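Long-range contacts in putative xylanase (Bacteroides fragilis, PDB 2P1G), which is of unknown function but may act as a hydrolase on glycosidic bonds, perhaps in xylan breakdown: residues S113-K118 against Y158-K163; A50-L55 against G66-N71; V41-F46 against V189-I194. All blocks are in the same frame, centred on the assembly; numbering follows the deposited sequence.

Contact 1 (S113-K118 against Y158-K163); sequences SPFKQK and YLPKDK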
loop_
_atom_site.group_PDB
_atom_site.type_symbol
_atom_site.label_atom_id
_atom_site.label_comp_id
_atom_site.label_asym_id
_atom_site.label_seq_id
_atom_site.Cartn_x
_atom_site.Cartn_y
_atom_site.Cartn_z
ATOM N N SER A 113 2.069 -1.875 19.102
ATOM C CA SER A 113 0.672 -1.780 19.468
ATOM C C SER A 113 0.092 -3.106 19.931
ATOM O O SER A 113 0.320 -4.151 19.288
ATOM C CB SER A 113 -0.160 -1.204 18.319
ATOM O OG SER A 113 -1.521 -1.158 18.710
ATOM N N PRO A 114 -0.680 -3.081 21.031
ATOM C CA PRO A 114 -1.358 -4.309 21.488
ATOM C C PRO A 114 -2.691 -4.553 20.788
ATOM O O PRO A 114 -3.287 -5.610 21.013
ATOM C CB PRO A 114 -1.605 -4.031 22.978
ATOM C CG PRO A 114 -1.815 -2.546 23.033
ATOM C CD PRO A 114 -0.961 -1.936 21.927
ATOM N N PHE A 115 -3.141 -3.610 19.947
ATOM C CA PHE A 115 -4.455 -3.686 19.309
ATOM C C PHE A 115 -4.367 -4.455 18.011
ATOM O O PHE A 115 -3.343 -4.425 17.342
ATOM C CB PHE A 115 -5.024 -2.295 19.033
ATOM C CG PHE A 115 -5.265 -1.476 20.275
ATOM C CD1 PHE A 115 -6.484 -1.573 20.961
ATOM C CD2 PHE A 115 -4.289 -0.598 20.749
ATOM C CE1 PHE A 115 -6.717 -0.793 22.107
ATOM C CE2 PHE A 115 -4.513 0.175 21.897
ATOM C CZ PHE A 115 -5.721 0.081 22.564
ATOM N N LYS A 116 -5.445 -5.151 17.668
ATOM C CA LYS A 116 -5.414 -6.049 16.514
ATOM C C LYS A 116 -6.705 -5.998 15.726
ATOM O O LYS A 116 -7.768 -5.680 16.270
ATOM C CB LYS A 116 -5.142 -7.487 16.965
ATOM C CG LYS A 116 -3.719 -7.718 17.430
ATOM C CD LYS A 116 -3.600 -9.013 18.188
ATOM C CE LYS A 116 -2.149 -9.208 18.591
ATOM N NZ LYS A 116 -1.895 -10.468 19.355
ATOM N N GLN A 117 -6.605 -6.287 14.430
ATOM C CA GLN A 117 -7.795 -6.475 13.601
ATOM C C GLN A 117 -7.725 -7.848 12.949
ATOM O O GLN A 117 -6.648 -8.321 12.621
ATOM C CB GLN A 117 -7.884 -5.410 12.512
ATOM C CG GLN A 117 -8.228 -3.984 12.973
ATOM C CD GLN A 117 -9.629 -3.828 13.563
ATOM O OE1 GLN A 117 -10.560 -3.417 12.866
ATOM N NE2 GLN A 117 -9.778 -4.140 14.856
ATOM N N LYS A 118 -8.881 -8.482 12.773
ATOM C CA LYS A 118 -8.966 -9.768 12.099
ATOM C C LYS A 118 -9.263 -9.469 10.652
ATOM O O LYS A 118 -10.150 -8.665 10.354
ATOM C CB LYS A 118 -10.114 -10.592 12.692
ATOM C CG LYS A 118 -10.205 -12.010 12.160
ATOM C CD LYS A 118 -11.414 -12.772 12.778
ATOM C CE LYS A 118 -11.061 -13.389 14.155
ATOM N NZ LYS A 118 -10.561 -14.810 14.036
ATOM N N TYR A 158 -2.570 -3.220 14.717
ATOM C CA TYR A 158 -2.779 -1.872 14.144
ATOM C C TYR A 158 -2.886 -0.883 15.268
ATOM O O TYR A 158 -2.977 -1.278 16.430
ATOM C CB TYR A 158 -4.032 -1.815 13.237
ATOM C CG TYR A 158 -5.367 -1.616 13.978
ATOM C CD1 TYR A 158 -6.247 -0.582 13.618
ATOM C CD2 TYR A 158 -5.744 -2.455 15.034
ATOM C CE1 TYR A 158 -7.454 -0.383 14.300
ATOM C CE2 TYR A 158 -6.961 -2.258 15.714
ATOM C CZ TYR A 158 -7.792 -1.229 15.344
ATOM O OH TYR A 158 -8.988 -1.058 16.027
ATOM N N LEU A 159 -2.854 0.399 14.935
ATOM C CA LEU A 159 -3.095 1.441 15.903
ATOM C C LEU A 159 -4.461 2.045 15.643
ATOM O O LEU A 159 -4.663 2.630 14.594
ATOM C CB LEU A 159 -2.066 2.571 15.764
ATOM C CG LEU A 159 -2.133 3.668 16.849
ATOM C CD1 LEU A 159 -1.626 3.154 18.229
ATOM C CD2 LEU A 159 -1.321 4.864 16.402
ATOM N N PRO A 160 -5.386 1.927 16.608
ATOM C CA PRO A 160 -6.689 2.551 16.472
ATOM C C PRO A 160 -6.570 4.060 16.295
ATOM O O PRO A 160 -5.751 4.693 16.956
ATOM C CB PRO A 160 -7.397 2.178 17.780
ATOM C CG PRO A 160 -6.717 0.918 18.227
ATOM C CD PRO A 160 -5.267 1.187 17.875
ATOM N N LYS A 161 -7.387 4.629 15.407
ATOM C CA LYS A 161 -7.286 6.054 15.111
ATOM C C LYS A 161 -7.491 6.929 16.351
ATOM O O LYS A 161 -6.927 8.022 16.415
ATOM C CB LYS A 161 -8.248 6.475 14.008
ATOM C CG LYS A 161 -9.747 6.300 14.325
ATOM C CD LYS A 161 -10.566 6.700 13.098
ATOM C CE LYS A 161 -12.067 6.870 13.396
ATOM N NZ LYS A 161 -12.767 7.010 12.071
ATOM N N ASP A 162 -8.272 6.464 17.329
ATOM C CA ASP A 162 -8.403 7.272 18.561
ATOM C C ASP A 162 -7.112 7.343 19.405
ATOM O O ASP A 162 -7.033 8.117 20.373
ATOM C CB ASP A 162 -9.676 6.931 19.388
ATOM C CG ASP A 162 -9.618 5.573 20.076
ATOM O OD1 ASP A 162 -8.673 4.796 19.841
ATOM O OD2 ASP A 162 -10.555 5.263 20.867
ATOM N N LYS A 163 -6.095 6.576 19.015
ATOM C CA LYS A 163 -4.800 6.597 19.709
ATOM C C LYS A 163 -3.775 7.475 19.002
ATOM O O LYS A 163 -2.635 7.619 19.466
ATOM C CB LYS A 163 -4.252 5.171 19.895
ATOM C CG LYS A 163 -5.237 4.224 20.606
ATOM C CD LYS A 163 -5.653 4.792 21.975
ATOM C CE LYS A 163 -6.700 3.912 22.665
ATOM N NZ LYS A 163 -7.161 4.558 23.932
#

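Contact 2 (A50-L55 against G66-N71); sequences ALAMAL and GDFARN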
loop_
_atom_site.group_PDB
_atom_site.type_symbol
_atom_site.label_atom_id
_atom_site.label_comp_id
_atom_site.label_asym_id
_atom_site.label_seq_id
_atom_site.Cartn_x
_atom_site.Cartn_y
_atom_site.Cartn_z
ATOM N N ALA A 50 8.595 4.294 -4.800
ATOM C CA ALA A 50 9.387 4.918 -3.744
ATOM C C ALA A 50 10.231 3.881 -2.983
ATOM O O ALA A 50 11.451 4.060 -2.798
ATOM C CB ALA A 50 8.463 5.668 -2.778
ATOM N N LEU A 51 9.585 2.798 -2.574
ATOM C CA LEU A 51 10.255 1.709 -1.867
ATOM C C LEU A 51 11.323 1.058 -2.725
ATOM O O LEU A 51 12.443 0.815 -2.249
ATOM C CB LEU A 51 9.245 0.653 -1.393
ATOM C CG LEU A 51 9.776 -0.518 -0.551
ATOM C CD1 LEU A 51 10.647 -0.047 0.610
ATOM C CD2 LEU A 51 8.595 -1.353 -0.030
ATOM N N ALA A 52 10.979 0.757 -3.976
ATOM C CA ALA A 52 11.914 0.060 -4.845
ATOM C C ALA A 52 13.171 0.895 -5.088
ATOM O O ALA A 52 14.275 0.338 -5.193
ATOM C CB ALA A 52 11.246 -0.337 -6.175
ATOM N N MET A 53 13.004 2.215 -5.189
ATOM C CA MET A 53 14.124 3.155 -5.286
ATOM C C MET A 53 14.950 3.185 -4.000
ATOM O O MET A 53 16.185 3.061 -4.034
ATOM C CB MET A 53 13.607 4.573 -5.614
ATOM C CG MET A 53 12.933 4.694 -6.979
ATOM S SD MET A 53 12.371 6.386 -7.343
ATOM C CE MET A 53 11.357 6.034 -8.760
ATOM N N ALA A 54 14.266 3.324 -2.865
ATOM C CA ALA A 54 14.921 3.473 -1.581
ATOM C C ALA A 54 15.789 2.262 -1.192
ATOM O O ALA A 54 16.754 2.414 -0.455
ATOM C CB ALA A 54 13.905 3.756 -0.510
ATOM N N LEU A 55 15.412 1.076 -1.671
ATOM C CA LEU A 55 16.111 -0.166 -1.365
ATOM C C LEU A 55 17.421 -0.293 -2.136
ATOM O O LEU A 55 18.290 -1.089 -1.750
ATOM C CB LEU A 55 15.218 -1.360 -1.691
ATOM C CG LEU A 55 14.110 -1.621 -0.659
ATOM C CD1 LEU A 55 13.173 -2.664 -1.207
ATOM C CD2 LEU A 55 14.676 -2.071 0.686
ATOM N N GLY A 66 18.483 -1.808 -13.195
ATOM C CA GLY A 66 18.399 -3.234 -12.886
ATOM C C GLY A 66 18.058 -3.522 -11.433
ATOM O O GLY A 66 17.266 -4.416 -11.154
ATOM N N ASP A 67 18.639 -2.758 -10.507
ATOM C CA ASP A 67 18.349 -2.922 -9.088
ATOM C C ASP A 67 16.909 -2.493 -8.795
ATOM O O ASP A 67 16.183 -3.182 -8.084
ATOM C CB ASP A 67 19.306 -2.080 -8.231
ATOM C CG ASP A 67 20.754 -2.546 -8.307
ATOM O OD1 ASP A 67 21.042 -3.580 -8.941
ATOM O OD2 ASP A 67 21.609 -1.864 -7.707
ATOM N N PHE A 68 16.514 -1.355 -9.358
ATOM C CA PHE A 68 15.168 -0.813 -9.153
ATOM C C PHE A 68 14.154 -1.835 -9.662
ATOM O O PHE A 68 13.214 -2.181 -8.963
ATOM C CB PHE A 68 15.015 0.526 -9.875
ATOM C CG PHE A 68 13.594 0.994 -10.018
ATOM C CD1 PHE A 68 12.907 1.534 -8.934
ATOM C CD2 PHE A 68 12.952 0.929 -11.251
ATOM C CE1 PHE A 68 11.582 1.983 -9.074
ATOM C CE2 PHE A 68 11.639 1.369 -11.407
ATOM C CZ PHE A 68 10.949 1.895 -10.312
ATOM N N ALA A 69 14.376 -2.324 -10.875
ATOM C CA ALA A 69 13.468 -3.282 -11.521
ATOM C C ALA A 69 13.353 -4.595 -10.739
ATOM O O ALA A 69 12.250 -5.130 -10.570
ATOM C CB ALA A 69 13.937 -3.549 -12.932
ATOM N N ARG A 70 14.487 -5.113 -10.268
ATOM C CA ARG A 70 14.490 -6.301 -9.405
ATOM C C ARG A 70 13.657 -6.070 -8.138
ATOM O O ARG A 70 12.775 -6.884 -7.794
ATOM C CB ARG A 70 15.919 -6.680 -9.007
ATOM C CG ARG A 70 15.980 -7.884 -8.057
ATOM C CD ARG A 70 17.396 -8.143 -7.563
ATOM N NE ARG A 70 18.253 -8.542 -8.672
ATOM C CZ ARG A 70 19.304 -7.865 -9.115
ATOM N NH1 ARG A 70 19.699 -6.726 -8.544
ATOM N NH2 ARG A 70 19.986 -8.363 -10.132
ATOM N N ASN A 71 13.935 -4.961 -7.455
ATOM C CA ASN A 71 13.217 -4.619 -6.214
ATOM C C ASN A 71 11.706 -4.509 -6.458
ATOM O O ASN A 71 10.892 -5.066 -5.710
ATOM C CB ASN A 71 13.753 -3.306 -5.624
ATOM C CG ASN A 71 15.202 -3.412 -5.136
ATOM O OD1 ASN A 71 15.755 -4.507 -4.999
ATOM N ND2 ASN A 71 15.813 -2.265 -4.857
#

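Contact 3 (V41-F46 against V189-I194); sequences VDCTTF and VSHMGI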
loop_
_atom_site.group_PDB
_atom_site.type_symbol
_atom_site.label_atom_id
_atom_site.label_comp_id
_atom_site.label_asym_id
_atom_site.label_seq_id
_atom_site.Cartn_x
_atom_site.Cartn_y
_atom_site.Cartn_z
ATOM N N VAL A 41 0.552 7.586 -11.375
ATOM C CA VAL A 41 0.574 6.630 -10.271
ATOM C C VAL A 41 -0.759 6.570 -9.544
ATOM O O VAL A 41 -1.593 7.487 -9.656
ATOM C CB VAL A 41 1.698 6.975 -9.244
ATOM C CG1 VAL A 41 3.069 6.915 -9.883
ATOM C CG2 VAL A 41 1.461 8.364 -8.579
ATOM N N ASP A 42 -0.960 5.494 -8.785
ATOM C CA ASP A 42 -2.051 5.436 -7.804
ATOM C C ASP A 42 -1.474 5.288 -6.391
ATOM O O ASP A 42 -0.257 5.348 -6.208
ATOM C CB ASP A 42 -3.091 4.350 -8.147
ATOM C CG ASP A 42 -2.505 2.938 -8.178
ATOM O OD1 ASP A 42 -1.690 2.606 -7.292
ATOM O OD2 ASP A 42 -2.907 2.139 -9.066
ATOM N N CYS A 43 -2.329 5.117 -5.387
ATOM C CA CYS A 43 -1.808 5.138 -4.030
ATOM C C CYS A 43 -0.764 4.033 -3.776
ATOM O O CYS A 43 0.202 4.227 -3.038
ATOM C CB CYS A 43 -2.953 5.127 -3.021
ATOM S SG CYS A 43 -3.613 3.528 -2.654
ATOM N N THR A 44 -0.958 2.892 -4.425
ATOM C CA THR A 44 -0.091 1.748 -4.227
ATOM C C THR A 44 1.153 1.817 -5.100
ATOM O O THR A 44 2.251 1.620 -4.606
ATOM C CB THR A 44 -0.859 0.447 -4.451
ATOM O OG1 THR A 44 -1.785 0.288 -3.368
ATOM C CG2 THR A 44 0.106 -0.739 -4.482
ATOM N N THR A 45 1.008 2.127 -6.385
ATOM C CA THR A 45 2.208 2.107 -7.239
ATOM C C THR A 45 3.166 3.213 -6.794
ATOM O O THR A 45 4.381 3.031 -6.864
ATOM C CB THR A 45 1.926 2.177 -8.755
ATOM O OG1 THR A 45 1.387 3.454 -9.096
ATOM C CG2 THR A 45 0.963 1.093 -9.174
ATOM N N PHE A 46 2.632 4.326 -6.286
ATOM C CA PHE A 46 3.486 5.378 -5.766
ATOM C C PHE A 46 4.416 4.812 -4.693
ATOM O O PHE A 46 5.636 4.940 -4.787
ATOM C CB PHE A 46 2.665 6.559 -5.204
ATOM C CG PHE A 46 3.473 7.498 -4.339
ATOM C CD1 PHE A 46 4.710 7.989 -4.796
ATOM C CD2 PHE A 46 3.030 7.855 -3.072
ATOM C CE1 PHE A 46 5.481 8.839 -4.018
ATOM C CE2 PHE A 46 3.809 8.734 -2.261
ATOM C CZ PHE A 46 5.028 9.229 -2.750
ATOM N N VAL A 189 -7.570 -2.479 3.991
ATOM C CA VAL A 189 -6.798 -1.246 3.964
ATOM C C VAL A 189 -7.352 -0.515 2.759
ATOM O O VAL A 189 -7.531 -1.110 1.677
ATOM C CB VAL A 189 -5.274 -1.526 3.762
ATOM C CG1 VAL A 189 -4.531 -0.239 3.391
ATOM C CG2 VAL A 189 -4.649 -2.202 5.001
ATOM N N SER A 190 -7.669 0.762 2.926
ATOM C CA SER A 190 -8.267 1.509 1.843
ATOM C C SER A 190 -7.245 2.360 1.105
ATOM O O SER A 190 -7.455 2.708 -0.052
ATOM C CB SER A 190 -9.370 2.392 2.380
ATOM O OG SER A 190 -8.846 3.247 3.352
ATOM N N HIS A 191 -6.134 2.676 1.765
ATOM C CA HIS A 191 -5.181 3.646 1.231
ATOM C C HIS A 191 -3.833 3.453 1.929
ATOM O O HIS A 191 -3.788 2.960 3.038
ATOM C CB HIS A 191 -5.711 5.044 1.556
ATOM C CG HIS A 191 -5.049 6.144 0.803
ATOM N ND1 HIS A 191 -4.602 7.293 1.417
ATOM C CD2 HIS A 191 -4.777 6.291 -0.513
ATOM C CE1 HIS A 191 -4.064 8.093 0.512
ATOM N NE2 HIS A 191 -4.154 7.507 -0.667
ATOM N N MET A 192 -2.746 3.821 1.257
ATOM C CA MET A 192 -1.416 3.830 1.878
ATOM C C MET A 192 -0.727 5.145 1.492
ATOM O O MET A 192 -1.100 5.818 0.526
ATOM C CB MET A 192 -0.525 2.693 1.346
ATOM C CG MET A 192 -0.555 1.254 1.985
ATOM S SD MET A 192 0.887 0.246 1.336
ATOM C CE MET A 192 0.791 0.727 -0.366
ATOM N N GLY A 193 0.297 5.498 2.243
ATOM C CA GLY A 193 1.136 6.657 1.894
ATOM C C GLY A 193 2.388 6.615 2.737
ATOM O O GLY A 193 2.668 5.599 3.399
ATOM N N ILE A 194 3.140 7.718 2.734
ATOM C CA ILE A 194 4.403 7.776 3.461
ATOM C C ILE A 194 4.304 8.870 4.535
ATOM O O ILE A 194 3.847 10.002 4.244
ATOM C CB ILE A 194 5.572 8.078 2.483
ATOM C CG1 ILE A 194 5.672 6.982 1.414
ATOM C CG2 ILE A 194 6.902 8.216 3.267
ATOM C CD1 ILE A 194 6.533 7.381 0.218
HETATM O O HOH W 1 -0.041 6.786 -1.830
#

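Contact 1 (S113-K118 against Y158-K163)
An ST turn just after helix 108-112, together with the start of the two-stranded antiparallel ribbon 116-118/155-157, binds S113 and F115 to Y158, where the chain passes from that ribbon into strand 159-160 of the larger sheet. S113 OG lies anti to its own backbone N (chi1 179°), which brings it to Y158 O; it donates there at 2.7 Å, from above the carbonyl plane. The same OG accepts from F115 N at 3.2 Å, the bond that defines the turn, so the hydroxyl is used in both directions. One step on, Y158 N donates to F115 O at 3.0 Å. This bond continues the ribbon pairing, in which Q117 bonds V156 through the backbone.

Two CH-pi contacts hold the side chains. P160 CG sits over one face of the F115 ring, 3.8 Å from its centroid and displaced toward the rim, while K163 CE comes obliquely to F115 CZ. Q117 CG is placed more centrally: it lies 3.5 Å from the centroid of the Y158 ring and only 12° off the ring normal. P160 N lies beyond the opposite face of that ring, offset toward the rim. K116 turns away from Y158, and its ammonium forms a salt bridge with E155. The Q117 amide is inclined 33° to the Y158 ring. Although Q117 NE2 is 3.4 Å from Y158 OH, the angle there is too poor for a hydrogen bond. Q117 NE2 donates instead to K116 O at 2.9 Å, with the acceptor close to the amide plane.

Contact 2 (A50-L55 against G66-N71)
A52 and N71 make the polar link between these segments. N71 ND2 donates to A52 O at 3.0 Å with an N-H...O angle of 177°, essentially straight. The donor lies in the plane of the A52 carbonyl and the acceptor in the plane of the N71 amide, so the two flat groups are well set for each other. The same N71 ND2 also lies 3.3 Å from L55 CB.

Both partners belong to helices consecutive in the chain, 43-54 and 65-76, packed as a helical hairpin with their local directions 131° apart. The axes approach to 8.3 Å, a closeness matched by the small A52 at the interface, whose CB is 3.9 Å from N71 CB.

The apolar contacts gather on F68. Its CD1-CE1 side receives A52 CB, 3.7 Å from F68 CD1, and M53 CG, 3.7 Å from F68 CE1, both obliquely. The M53 and F68 side chains lie side by side, pointing the same way. L72 and I75 extend the packing along helix 65-76, meeting A52 and L55 respectively, while F16 and N12 touch M53.

Contact 3 (V41-F46 against V189-I194)
C43, in the first turn of helix 43-54, faces H191, just past the corner at S190 in strand 189-198: a cysteine at a helix N-terminus beside a histidine on a strand, the layout of papain-like (clan CA) hydrolases, to which this family probably belongs. The placement is consistent with a Cys-His pair, although the geometry alone does not establish catalysis. What meets the cysteine here is the ring carbon CD2 of H191, not a ring nitrogen, and no Cys-His hydrogen bond is formed in this model. With C43 SG between the backbone N and the carbonyl carbon (chi1 83°), CB is left as the cysteine atom nearest the ring, 3.3 Å from H191 CD2. C43 SG stands 4.7 Å from the centroid of the H191 ring, an oblique approach 66° off its normal. H191 NE2 makes a weak hydrogen bond to A207 O, and the H191 ring meets that of H206 on strand 201-208 nearly perpendicularly, at about 85°.

The helix start is fixed by a capping box: T45 N donates to D42 OD1 at 2.9 Å, while D42 N donates to T45 OG1 at 3.1 Å. Further along the interface, the bent end of M192 crosses T44 obliquely, its CE 4.0 Å from T44 OG1; I92 touches both side chains and W95 adds to the cover on M192. F46 and I194 cross at about a right angle, with F46 CZ 3.8 Å from I194 CD1, and F16 packs edge-to-face with F46. Between these side-chain contacts one water joins the two backbones. Lying in the plane of the F46 ring at its edge, it donates to C43 O at 2.8 Å and to M192 O at 2.8 Å.

Overall arrangement
Contact 3 lies about 5 Å from the centre of the chain; contact 2 is about 17 Å and contact 1 about 20 Å from contact 3, centre to centre. Contacts 2 and 3 share helix 43-54 and touch where A50 CB comes 4.0 Å from I194 CD1. Contacts 1 and 3 do not touch but reach the same antiparallel sheet, through strands 159-160 and 189-198. Contacts 1 and 2 are on opposite sides of the chain's centre, their own centres about 30 Å apart. Along the sequence, both fall between the segments of contact 3, contact 2 first. The central helix-on-strand packing thus joins segments 143 residues apart in sequence, with a helical hairpin and a peripheral ribbon formed in between.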